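Long-range contacts in uncharacterized protein (Deinococcus radiodurans, PDB 3GG7), which is uncharacterized but binds manganese and, as a member of the TatD-type family of metal-dependent hydrolases, probably cleaves ester bonds: residues Thr144-Tyr150 against Gly164-Ser168; Ser151-Leu157 against Leu182-Met186; Leu78-Val84 against His116-Ser122. All blocks are in the same frame, centred on the assembly; numbering follows the deposited sequence.

Contact 1 (Thr144-Tyr150 against Gly164-Ser168); sequences TPILHWY and GCWFS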
loop_
_atom_site.group_PDB
_atom_site.type_symbol
_atom_site.label_atom_id
_atom_site.label_comp_id
_atom_site.label_asym_id
_atom_site.label_seq_id
_atom_site.Cartn_x
_atom_site.Cartn_y
_atom_site.Cartn_z
ATOM N N THR A 144 -9.640 -0.965 -7.347
ATOM C CA THR A 144 -8.727 0.143 -7.633
ATOM C C THR A 144 -7.341 -0.196 -7.117
ATOM O O THR A 144 -7.162 -0.322 -5.899
ATOM C CB THR A 144 -9.194 1.471 -6.992
ATOM O OG1 THR A 144 -10.506 1.764 -7.474
ATOM C CG2 THR A 144 -8.217 2.643 -7.334
ATOM N N PRO A 145 -6.363 -0.380 -8.014
ATOM C CA PRO A 145 -5.040 -0.806 -7.579
ATOM C C PRO A 145 -4.138 0.346 -7.238
ATOM O O PRO A 145 -3.931 1.256 -8.055
ATOM C CB PRO A 145 -4.489 -1.560 -8.795
ATOM C CG PRO A 145 -5.204 -0.991 -9.987
ATOM C CD PRO A 145 -6.493 -0.376 -9.487
ATOM N N ILE A 146 -3.577 0.333 -6.037
ATOM C CA ILE A 146 -2.555 1.284 -5.672
ATOM C C ILE A 146 -1.222 0.573 -5.666
ATOM O O ILE A 146 -1.034 -0.404 -4.924
ATOM C CB ILE A 146 -2.771 1.838 -4.244
ATOM C CG1 ILE A 146 -4.185 2.386 -4.076
ATOM C CG2 ILE A 146 -1.735 2.913 -3.958
ATOM C CD1 ILE A 146 -4.573 2.617 -2.576
ATOM N N LEU A 147 -0.279 1.059 -6.454
ATOM C CA LEU A 147 1.037 0.493 -6.433
ATOM C C LEU A 147 1.824 1.183 -5.352
ATOM O O LEU A 147 2.151 2.368 -5.427
ATOM C CB LEU A 147 1.707 0.619 -7.815
ATOM C CG LEU A 147 0.917 -0.088 -8.902
ATOM C CD1 LEU A 147 1.704 0.041 -10.207
ATOM C CD2 LEU A 147 0.681 -1.537 -8.587
ATOM N N HIS A 148 2.129 0.421 -4.305
ATOM C CA HIS A 148 2.855 0.944 -3.153
ATOM C C HIS A 148 4.372 0.866 -3.416
ATOM O O HIS A 148 4.873 -0.134 -3.929
ATOM C CB HIS A 148 2.412 0.180 -1.895
ATOM C CG HIS A 148 3.522 -0.485 -1.148
ATOM N ND1 HIS A 148 4.398 0.209 -0.343
ATOM C CD2 HIS A 148 3.873 -1.791 -1.052
ATOM C CE1 HIS A 148 5.260 -0.642 0.192
ATOM N NE2 HIS A 148 4.965 -1.857 -0.230
ATOM N N TRP A 149 5.062 1.966 -3.127
ATOM C CA TRP A 149 6.514 2.088 -3.307
ATOM C C TRP A 149 6.968 1.533 -4.663
ATOM O O TRP A 149 7.821 0.639 -4.741
ATOM C CB TRP A 149 7.244 1.386 -2.155
ATOM C CG TRP A 149 8.720 1.719 -2.004
ATOM C CD1 TRP A 149 9.554 2.331 -2.919
ATOM C CD2 TRP A 149 9.536 1.428 -0.859
ATOM N NE1 TRP A 149 10.824 2.420 -2.407
ATOM C CE2 TRP A 149 10.845 1.875 -1.152
ATOM C CE3 TRP A 149 9.285 0.815 0.384
ATOM C CZ2 TRP A 149 11.898 1.744 -0.245
ATOM C CZ3 TRP A 149 10.335 0.677 1.279
ATOM C CH2 TRP A 149 11.627 1.146 0.960
ATOM N N TYR A 150 6.377 2.060 -5.721
ATOM C CA TYR A 150 6.724 1.649 -7.072
ATOM C C TYR A 150 8.201 1.951 -7.378
ATOM O O TYR A 150 8.676 3.060 -7.150
ATOM C CB TYR A 150 5.793 2.323 -8.082
ATOM C CG TYR A 150 6.101 1.916 -9.487
ATOM C CD1 TYR A 150 5.576 0.757 -10.020
ATOM C CD2 TYR A 150 7.021 2.661 -10.261
ATOM C CE1 TYR A 150 5.923 0.339 -11.330
ATOM C CE2 TYR A 150 7.358 2.260 -11.535
ATOM C CZ TYR A 150 6.816 1.108 -12.061
ATOM O OH TYR A 150 7.164 0.706 -13.329
ATOM N N GLY A 164 -5.071 2.412 -15.005
ATOM C CA GLY A 164 -5.853 3.011 -13.924
ATOM C C GLY A 164 -5.253 2.849 -12.537
ATOM O O GLY A 164 -5.980 2.964 -11.525
ATOM N N CYS A 165 -3.945 2.595 -12.462
ATOM C CA CYS A 165 -3.292 2.472 -11.153
ATOM C C CYS A 165 -3.147 3.820 -10.495
ATOM O O CYS A 165 -2.992 4.864 -11.168
ATOM C CB CYS A 165 -1.908 1.845 -11.259
ATOM S SG CYS A 165 -1.901 0.109 -11.732
ATOM N N TRP A 166 -3.217 3.785 -9.160
ATOM C CA TRP A 166 -2.794 4.868 -8.286
ATOM C C TRP A 166 -1.437 4.516 -7.682
ATOM O O TRP A 166 -0.954 3.408 -7.898
ATOM C CB TRP A 166 -3.809 5.097 -7.165
ATOM C CG TRP A 166 -5.172 5.573 -7.602
ATOM C CD1 TRP A 166 -5.967 5.053 -8.575
ATOM C CD2 TRP A 166 -5.894 6.637 -7.018
ATOM N NE1 TRP A 166 -7.148 5.753 -8.652
ATOM C CE2 TRP A 166 -7.129 6.728 -7.692
ATOM C CE3 TRP A 166 -5.609 7.539 -5.987
ATOM C CZ2 TRP A 166 -8.082 7.689 -7.377
ATOM C CZ3 TRP A 166 -6.572 8.482 -5.662
ATOM C CH2 TRP A 166 -7.776 8.562 -6.378
ATOM N N PHE A 167 -0.829 5.434 -6.931
ATOM C CA PHE A 167 0.503 5.264 -6.395
ATOM C C PHE A 167 0.598 5.820 -5.009
ATOM O O PHE A 167 0.154 6.937 -4.781
ATOM C CB PHE A 167 1.535 5.970 -7.313
ATOM C CG PHE A 167 1.390 5.571 -8.739
ATOM C CD1 PHE A 167 2.069 4.454 -9.231
ATOM C CD2 PHE A 167 0.500 6.235 -9.567
ATOM C CE1 PHE A 167 1.884 4.034 -10.527
ATOM C CE2 PHE A 167 0.293 5.813 -10.870
ATOM C CZ PHE A 167 1.006 4.716 -11.356
ATOM N N SER A 168 1.189 5.064 -4.082
ATOM C CA SER A 168 1.534 5.614 -2.799
ATOM C C SER A 168 3.046 5.679 -2.712
ATOM O O SER A 168 3.747 4.713 -2.964
ATOM C CB SER A 168 0.876 4.837 -1.626
ATOM O OG SER A 168 1.217 3.456 -1.627
HETATM O O HOH W 1 4.354 4.134 -5.658
#

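Contact 2 (Ser151-Leu157 against Leu182-Met186); sequences SGSVTEL and LIRSM. With SO4 (sulfate ion), chain D.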
loop_
_atom_site.group_PDB
_atom_site.type_symbol
_atom_site.label_atom_id
_atom_site.label_comp_id
_atom_site.label_asym_id
_atom_site.label_seq_id
_atom_site.Cartn_x
_atom_site.Cartn_y
_atom_site.Cartn_z
ATOM N N SER A 151 8.925 0.944 -7.873
ATOM C CA SER A 151 10.366 1.081 -8.137
ATOM C C SER A 151 10.765 0.459 -9.474
ATOM O O SER A 151 11.941 0.122 -9.682
ATOM C CB SER A 151 11.195 0.488 -6.988
ATOM O OG SER A 151 11.126 -0.922 -6.942
ATOM N N GLY A 152 9.799 0.304 -10.367
ATOM C CA GLY A 152 10.038 -0.241 -11.694
ATOM C C GLY A 152 10.443 0.852 -12.663
ATOM O O GLY A 152 10.800 1.965 -12.263
ATOM N N SER A 153 10.393 0.520 -13.946
ATOM C CA SER A 153 10.845 1.434 -14.995
ATOM C C SER A 153 9.795 2.483 -15.286
ATOM O O SER A 153 8.631 2.329 -14.938
ATOM C CB SER A 153 11.085 0.654 -16.280
ATOM O OG SER A 153 9.873 0.133 -16.781
ATOM N N VAL A 154 10.197 3.546 -15.965
ATOM C CA VAL A 154 9.231 4.553 -16.416
ATOM C C VAL A 154 8.307 4.007 -17.494
ATOM O O VAL A 154 7.137 4.381 -17.537
ATOM C CB VAL A 154 9.923 5.822 -16.949
ATOM C CG1 VAL A 154 8.855 6.844 -17.403
ATOM C CG2 VAL A 154 10.815 6.397 -15.903
ATOM N N THR A 155 8.832 3.136 -18.360
ATOM C CA THR A 155 8.003 2.427 -19.320
ATOM C C THR A 155 6.859 1.688 -18.636
ATOM O O THR A 155 5.710 1.775 -19.053
ATOM C CB THR A 155 8.798 1.381 -20.124
ATOM O OG1 THR A 155 9.859 2.037 -20.819
ATOM C CG2 THR A 155 7.896 0.676 -21.135
ATOM N N GLU A 156 7.183 0.931 -17.597
ATOM C CA GLU A 156 6.150 0.199 -16.869
ATOM C C GLU A 156 5.187 1.126 -16.109
ATOM O O GLU A 156 3.998 0.803 -15.966
ATOM C CB GLU A 156 6.802 -0.805 -15.904
ATOM C CG GLU A 156 7.383 -2.016 -16.611
ATOM C CD GLU A 156 8.448 -2.733 -15.808
ATOM O OE1 GLU A 156 9.410 -2.076 -15.357
ATOM O OE2 GLU A 156 8.326 -3.960 -15.640
ATOM N N LEU A 157 5.700 2.250 -15.625
ATOM C CA LEU A 157 4.885 3.240 -14.927
ATOM C C LEU A 157 3.836 3.821 -15.874
ATOM O O LEU A 157 2.659 3.952 -15.511
ATOM C CB LEU A 157 5.759 4.347 -14.333
ATOM C CG LEU A 157 5.014 5.545 -13.732
ATOM C CD1 LEU A 157 3.987 5.067 -12.728
ATOM C CD2 LEU A 157 6.002 6.514 -13.113
ATOM N N LEU A 182 10.141 9.213 -11.444
ATOM C CA LEU A 182 8.907 8.440 -11.484
ATOM C C LEU A 182 7.714 9.308 -11.043
ATOM O O LEU A 182 6.684 9.345 -11.683
ATOM C CB LEU A 182 9.037 7.179 -10.608
ATOM C CG LEU A 182 9.908 6.025 -11.139
ATOM C CD1 LEU A 182 10.172 4.982 -10.046
ATOM C CD2 LEU A 182 9.218 5.403 -12.339
ATOM N N ILE A 183 7.879 10.017 -9.937
ATOM C CA ILE A 183 6.818 10.906 -9.424
ATOM C C ILE A 183 6.386 11.957 -10.454
ATOM O O ILE A 183 5.196 12.196 -10.636
ATOM C CB ILE A 183 7.263 11.555 -8.086
ATOM C CG1 ILE A 183 7.349 10.483 -6.973
ATOM C CG2 ILE A 183 6.311 12.709 -7.691
ATOM C CD1 ILE A 183 8.025 10.949 -5.677
ATOM N N ARG A 184 7.347 12.536 -11.181
ATOM C CA ARG A 184 7.003 13.523 -12.217
ATOM C C ARG A 184 6.098 12.988 -13.344
ATOM O O ARG A 184 5.326 13.757 -13.940
ATOM C CB ARG A 184 8.262 14.166 -12.807
ATOM C CG ARG A 184 8.964 15.063 -11.830
ATOM C CD ARG A 184 10.041 15.884 -12.493
ATOM N NE ARG A 184 11.093 16.157 -11.520
ATOM C CZ ARG A 184 12.198 15.434 -11.369
ATOM N NH1 ARG A 184 12.464 14.391 -12.154
ATOM N NH2 ARG A 184 13.063 15.779 -10.433
ATOM N N SER A 185 6.160 11.683 -13.622
ATOM C CA SER A 185 5.272 11.061 -14.610
ATOM C C SER A 185 3.862 10.682 -14.104
ATOM O O SER A 185 2.955 10.383 -14.900
ATOM C CB SER A 185 5.960 9.843 -15.226
ATOM O OG SER A 185 7.069 10.285 -15.983
ATOM N N MET A 186 3.668 10.746 -12.791
ATOM C CA MET A 186 2.405 10.350 -12.183
ATOM C C MET A 186 1.404 11.504 -12.222
ATOM O O MET A 186 1.763 12.640 -11.895
ATOM C CB MET A 186 2.643 9.956 -10.710
ATOM C CG MET A 186 3.533 8.742 -10.487
ATOM S SD MET A 186 3.847 8.430 -8.700
ATOM C CE MET A 186 4.971 7.060 -8.797
HETATM S S SO4 D . 13.130 3.205 -18.099
HETATM O O1 SO4 D . 14.152 4.038 -18.739
HETATM O O2 SO4 D . 13.089 3.549 -16.674
HETATM O O3 SO4 D . 11.828 3.369 -18.733
HETATM O O4 SO4 D . 13.540 1.799 -18.182
#

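Contact 3 (Leu78-Val84 against His116-Ser122); sequences LPETRFV and HGGRILS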
loop_
_atom_site.group_PDB
_atom_site.type_symbol
_atom_site.label_atom_id
_atom_site.label_comp_id
_atom_site.label_asym_id
_atom_site.label_seq_id
_atom_site.Cartn_x
_atom_site.Cartn_y
_atom_site.Cartn_z
ATOM N N LEU A 78 -13.010 -11.015 3.971
ATOM C CA LEU A 78 -13.174 -9.998 2.943
ATOM C C LEU A 78 -14.413 -9.110 3.105
ATOM O O LEU A 78 -14.329 -7.924 2.864
ATOM C CB LEU A 78 -13.101 -10.641 1.560
ATOM C CG LEU A 78 -12.805 -9.813 0.314
ATOM C CD1 LEU A 78 -11.648 -8.824 0.518
ATOM C CD2 LEU A 78 -12.557 -10.796 -0.816
ATOM N N PRO A 79 -15.550 -9.659 3.577
ATOM C CA PRO A 79 -16.724 -8.787 3.763
ATOM C C PRO A 79 -16.564 -7.687 4.816
ATOM O O PRO A 79 -17.354 -6.721 4.849
ATOM C CB PRO A 79 -17.810 -9.772 4.198
ATOM C CG PRO A 79 -17.403 -11.051 3.613
ATOM C CD PRO A 79 -15.895 -11.071 3.770
ATOM N N GLU A 80 -15.552 -7.803 5.669
ATOM C CA GLU A 80 -15.344 -6.849 6.755
ATOM C C GLU A 80 -14.523 -5.606 6.427
ATOM O O GLU A 80 -14.296 -4.763 7.302
ATOM C CB GLU A 80 -14.701 -7.563 7.938
ATOM C CG GLU A 80 -15.584 -8.678 8.466
ATOM C CD GLU A 80 -14.984 -9.407 9.632
ATOM O OE1 GLU A 80 -14.258 -8.772 10.446
ATOM O OE2 GLU A 80 -15.226 -10.632 9.733
ATOM N N THR A 81 -14.050 -5.477 5.196
ATOM C CA THR A 81 -13.199 -4.340 4.867
ATOM C C THR A 81 -13.304 -3.946 3.417
ATOM O O THR A 81 -13.510 -4.801 2.554
ATOM C CB THR A 81 -11.698 -4.589 5.249
ATOM O OG1 THR A 81 -10.941 -3.402 4.972
ATOM C CG2 THR A 81 -11.115 -5.768 4.491
ATOM N N ARG A 82 -13.096 -2.658 3.165
ATOM C CA ARG A 82 -13.013 -2.150 1.797
ATOM C C ARG A 82 -11.579 -2.133 1.279
ATOM O O ARG A 82 -11.352 -1.813 0.107
ATOM C CB ARG A 82 -13.689 -0.780 1.680
ATOM C CG ARG A 82 -13.009 0.391 2.269
ATOM C CD ARG A 82 -13.940 1.667 2.318
ATOM N NE ARG A 82 -15.165 1.520 3.124
ATOM C CZ ARG A 82 -16.421 1.767 2.712
ATOM N NH1 ARG A 82 -16.687 2.198 1.477
ATOM N NH2 ARG A 82 -17.443 1.571 3.531
ATOM N N PHE A 83 -10.597 -2.482 2.130
ATOM C CA PHE A 83 -9.186 -2.347 1.796
ATOM C C PHE A 83 -8.493 -3.691 1.851
ATOM O O PHE A 83 -8.638 -4.438 2.837
ATOM C CB PHE A 83 -8.454 -1.408 2.755
ATOM C CG PHE A 83 -9.124 -0.060 2.934
ATOM C CD1 PHE A 83 -8.990 0.938 1.966
ATOM C CD2 PHE A 83 -9.839 0.218 4.085
ATOM C CE1 PHE A 83 -9.602 2.170 2.165
ATOM C CE2 PHE A 83 -10.448 1.438 4.275
ATOM C CZ PHE A 83 -10.297 2.426 3.298
ATOM N N VAL A 84 -7.738 -3.989 0.798
ATOM C CA VAL A 84 -6.953 -5.227 0.673
ATOM C C VAL A 84 -5.483 -4.848 0.553
ATOM O O VAL A 84 -5.114 -4.041 -0.295
ATOM C CB VAL A 84 -7.425 -6.083 -0.534
ATOM C CG1 VAL A 84 -6.402 -7.170 -0.917
ATOM C CG2 VAL A 84 -8.794 -6.693 -0.146
ATOM N N HIS A 116 -16.523 -10.068 -4.572
ATOM C CA HIS A 116 -17.104 -9.295 -3.486
ATOM C C HIS A 116 -17.338 -7.836 -3.874
ATOM O O HIS A 116 -17.579 -6.989 -3.013
ATOM C CB HIS A 116 -16.217 -9.396 -2.225
ATOM C CG HIS A 116 -16.281 -10.723 -1.540
ATOM N ND1 HIS A 116 -17.085 -10.949 -0.443
ATOM C CD2 HIS A 116 -15.628 -11.885 -1.775
ATOM C CE1 HIS A 116 -16.929 -12.195 -0.038
ATOM N NE2 HIS A 116 -16.046 -12.783 -0.824
ATOM N N GLY A 117 -17.267 -7.547 -5.172
ATOM C CA GLY A 117 -17.641 -6.239 -5.712
ATOM C C GLY A 117 -16.520 -5.219 -5.825
ATOM O O GLY A 117 -16.759 -4.028 -6.036
ATOM N N GLY A 118 -15.282 -5.689 -5.709
ATOM C CA GLY A 118 -14.113 -4.829 -5.883
ATOM C C GLY A 118 -13.629 -4.263 -4.559
ATOM O O GLY A 118 -14.410 -4.042 -3.641
ATOM N N ARG A 119 -12.321 -4.051 -4.469
ATOM C CA ARG A 119 -11.694 -3.467 -3.275
ATOM C C ARG A 119 -10.613 -2.467 -3.675
ATOM O O ARG A 119 -10.134 -2.462 -4.826
ATOM C CB ARG A 119 -11.048 -4.581 -2.412
ATOM C CG ARG A 119 -12.025 -5.581 -1.801
ATOM C CD ARG A 119 -12.880 -4.901 -0.753
ATOM N NE ARG A 119 -13.759 -5.789 -0.010
ATOM C CZ ARG A 119 -14.979 -6.152 -0.396
ATOM N NH1 ARG A 119 -15.452 -5.805 -1.593
ATOM N NH2 ARG A 119 -15.715 -6.934 0.379
ATOM N N ILE A 120 -10.218 -1.639 -2.721
ATOM C CA ILE A 120 -9.070 -0.756 -2.846
ATOM C C ILE A 120 -7.861 -1.603 -2.436
ATOM O O ILE A 120 -7.833 -2.148 -1.331
ATOM C CB ILE A 120 -9.222 0.474 -1.948
ATOM C CG1 ILE A 120 -10.371 1.365 -2.447
ATOM C CG2 ILE A 120 -7.906 1.237 -1.865
ATOM C CD1 ILE A 120 -10.830 2.389 -1.399
ATOM N N LEU A 121 -6.889 -1.745 -3.333
ATOM C CA LEU A 121 -5.773 -2.685 -3.164
ATOM C C LEU A 121 -4.482 -1.899 -2.956
ATOM O O LEU A 121 -4.178 -0.974 -3.731
ATOM C CB LEU A 121 -5.610 -3.539 -4.423
ATOM C CG LEU A 121 -6.901 -4.003 -5.088
ATOM C CD1 LEU A 121 -6.563 -4.612 -6.430
ATOM C CD2 LEU A 121 -7.632 -4.968 -4.212
ATOM N N SER A 122 -3.696 -2.276 -1.946
ATOM C CA SER A 122 -2.351 -1.729 -1.745
ATOM C C SER A 122 -1.362 -2.835 -2.093
ATOM O O SER A 122 -1.242 -3.858 -1.382
ATOM C CB SER A 122 -2.166 -1.221 -0.322
ATOM O OG SER A 122 -0.913 -0.610 -0.194
#

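Contact 1 (Thr144-Tyr150 against Gly164-Ser168)
L147 packs against the side chains of C165 and F167: its CD1 is 3.9 Å from C165 SG and 4.0 Å from F167 CE1. L147 and F167 face helix 154-162, where L147 meets A160 and F167 meets L157 and I161. I146, W166, H148 and S168 occupy the other face of the sheet; I146 CG1 is 4.1 Å from W166 CB, and W166 continues onto helix 227-243. The strands are parallel neighbours joined through helix 154-162, a beta-alpha-beta crossover of the TIM-barrel fold. Their ladder runs W166 N to P145 O (2.9 Å), L147 N to W166 O (2.8 Å), S168 N to L147 O (3.2 Å) and W149 N to S168 O (3.0 Å). At its C-terminal end a water donates to L147 O and S168 O and accepts from Y150 N. H148, predicted to bind a second divalent cation, stacks on the manganese ligand H7; its ND1 and S168 OG both hydrogen-bond to E194, and H148 CB sits 3.5 Å from S168 OG.

Contact 2 (Ser151-Leu157 against Leu182-Met186)
The L157 and L182 side chains meet end to end, CD2 to CD2 at 3.5 Å. L157 adopts a tp rotamer (chi1 172°, chi2 53°), which also brings its CD2 to 3.2 Å from the backbone O of L182, 3.9 Å from S185 CB and 4.2 Å from M186 CG. L182 is mt: its CA-CB bond runs sideways, yet this rotamer swings the CD2 branch to 3.8 Å from G152 O and 4.0 Å from V154 CG2. V154, chi1 t, places CG1 4.1 Å from S185 OG at the more open margin. No hydrogen bond crosses between the segments; the contact is van der Waals.

S153, chi1 p, and E156 form a capping box at the start of helix 154-162: E156 N donates to S153 OG (2.9 Å), S153 N to E156 OE1 (3.1 Å), and S153 OG to E156 OE1 (2.7 Å). A sulfate, probably from the crystallisation liquor, sits at this N-terminus, with V154 N to O2 and T155 N to O3 both 3.0 Å.

L157 and M186 reach inward to F167 of strand 166-169, and Y150 touches both L157 and L182. On the far side of helix 177-185, I183 packs against helix 212-223, so this helix is held between that helix and the start of helix 154-162.

Contact 3 (Leu78-Val84 against His116-Ser122)
F83 and V84 run parallel to I120 and L121, with CA atoms 4.9 Å apart for F83-I120 and 4.8 Å for V84-L121. Three backbone bonds zip them together: I120 N to R82 O (3.1 Å), V84 N to I120 O (2.8 Å) and S122 N to V84 O (2.8 Å). Before the strand, L78-E80 form a 3-10 turn, and T81 OG1 accepts from F83 N (3.0 Å) in an ST turn. On the other segment G117 is the C-prime residue of the Schellman motif ending helix 99-115, the helix of the beta-alpha-beta crossover that strand 119-124 completes.

F83 CE1 meets I120 CD1 at 3.8 Å on the face toward helix 227-243; V84 CB meets L121 CD2 at 3.8 Å on the face toward helix 99-115. L78 CG makes a CH-pi contact over the face of H116, 4.2 Å from the ring centroid, while H116 NE2 is hydrogen-bonded to D75.

R119 NH2 donates to L78 O (3.0 Å), NE weakly to T81 O (2.8 Å), and NH1 to H116 O (2.8 Å) and G118 O (2.9 Å). One guanidinium thus ties the turns entering both strands, its four bonds here all going to neutral backbone carbonyls.

Overall arrangement
Contacts 1 and 3 belong to one parallel sheet and meet where strand 143-148 pairs with strand 119-124; each joins the two strands of a beta-alpha-beta unit. Contact 1 is deeply buried and comes within about 4 Å of the bound manganese at the H148 side chain, a predicted ligand of a second cation. Contact 3, with S122 hydrogen-bonded to the manganese ligand H7, nears that site at one end but opens to solvent at its arginine-bridged turns. Contact 2, its centre about 26 Å from that of contact 3, is partly exposed and mainly aliphatic, made by two helix ends and the loop before one. It shares helix 154-162 with the crossover of contact 1, touching it at F167.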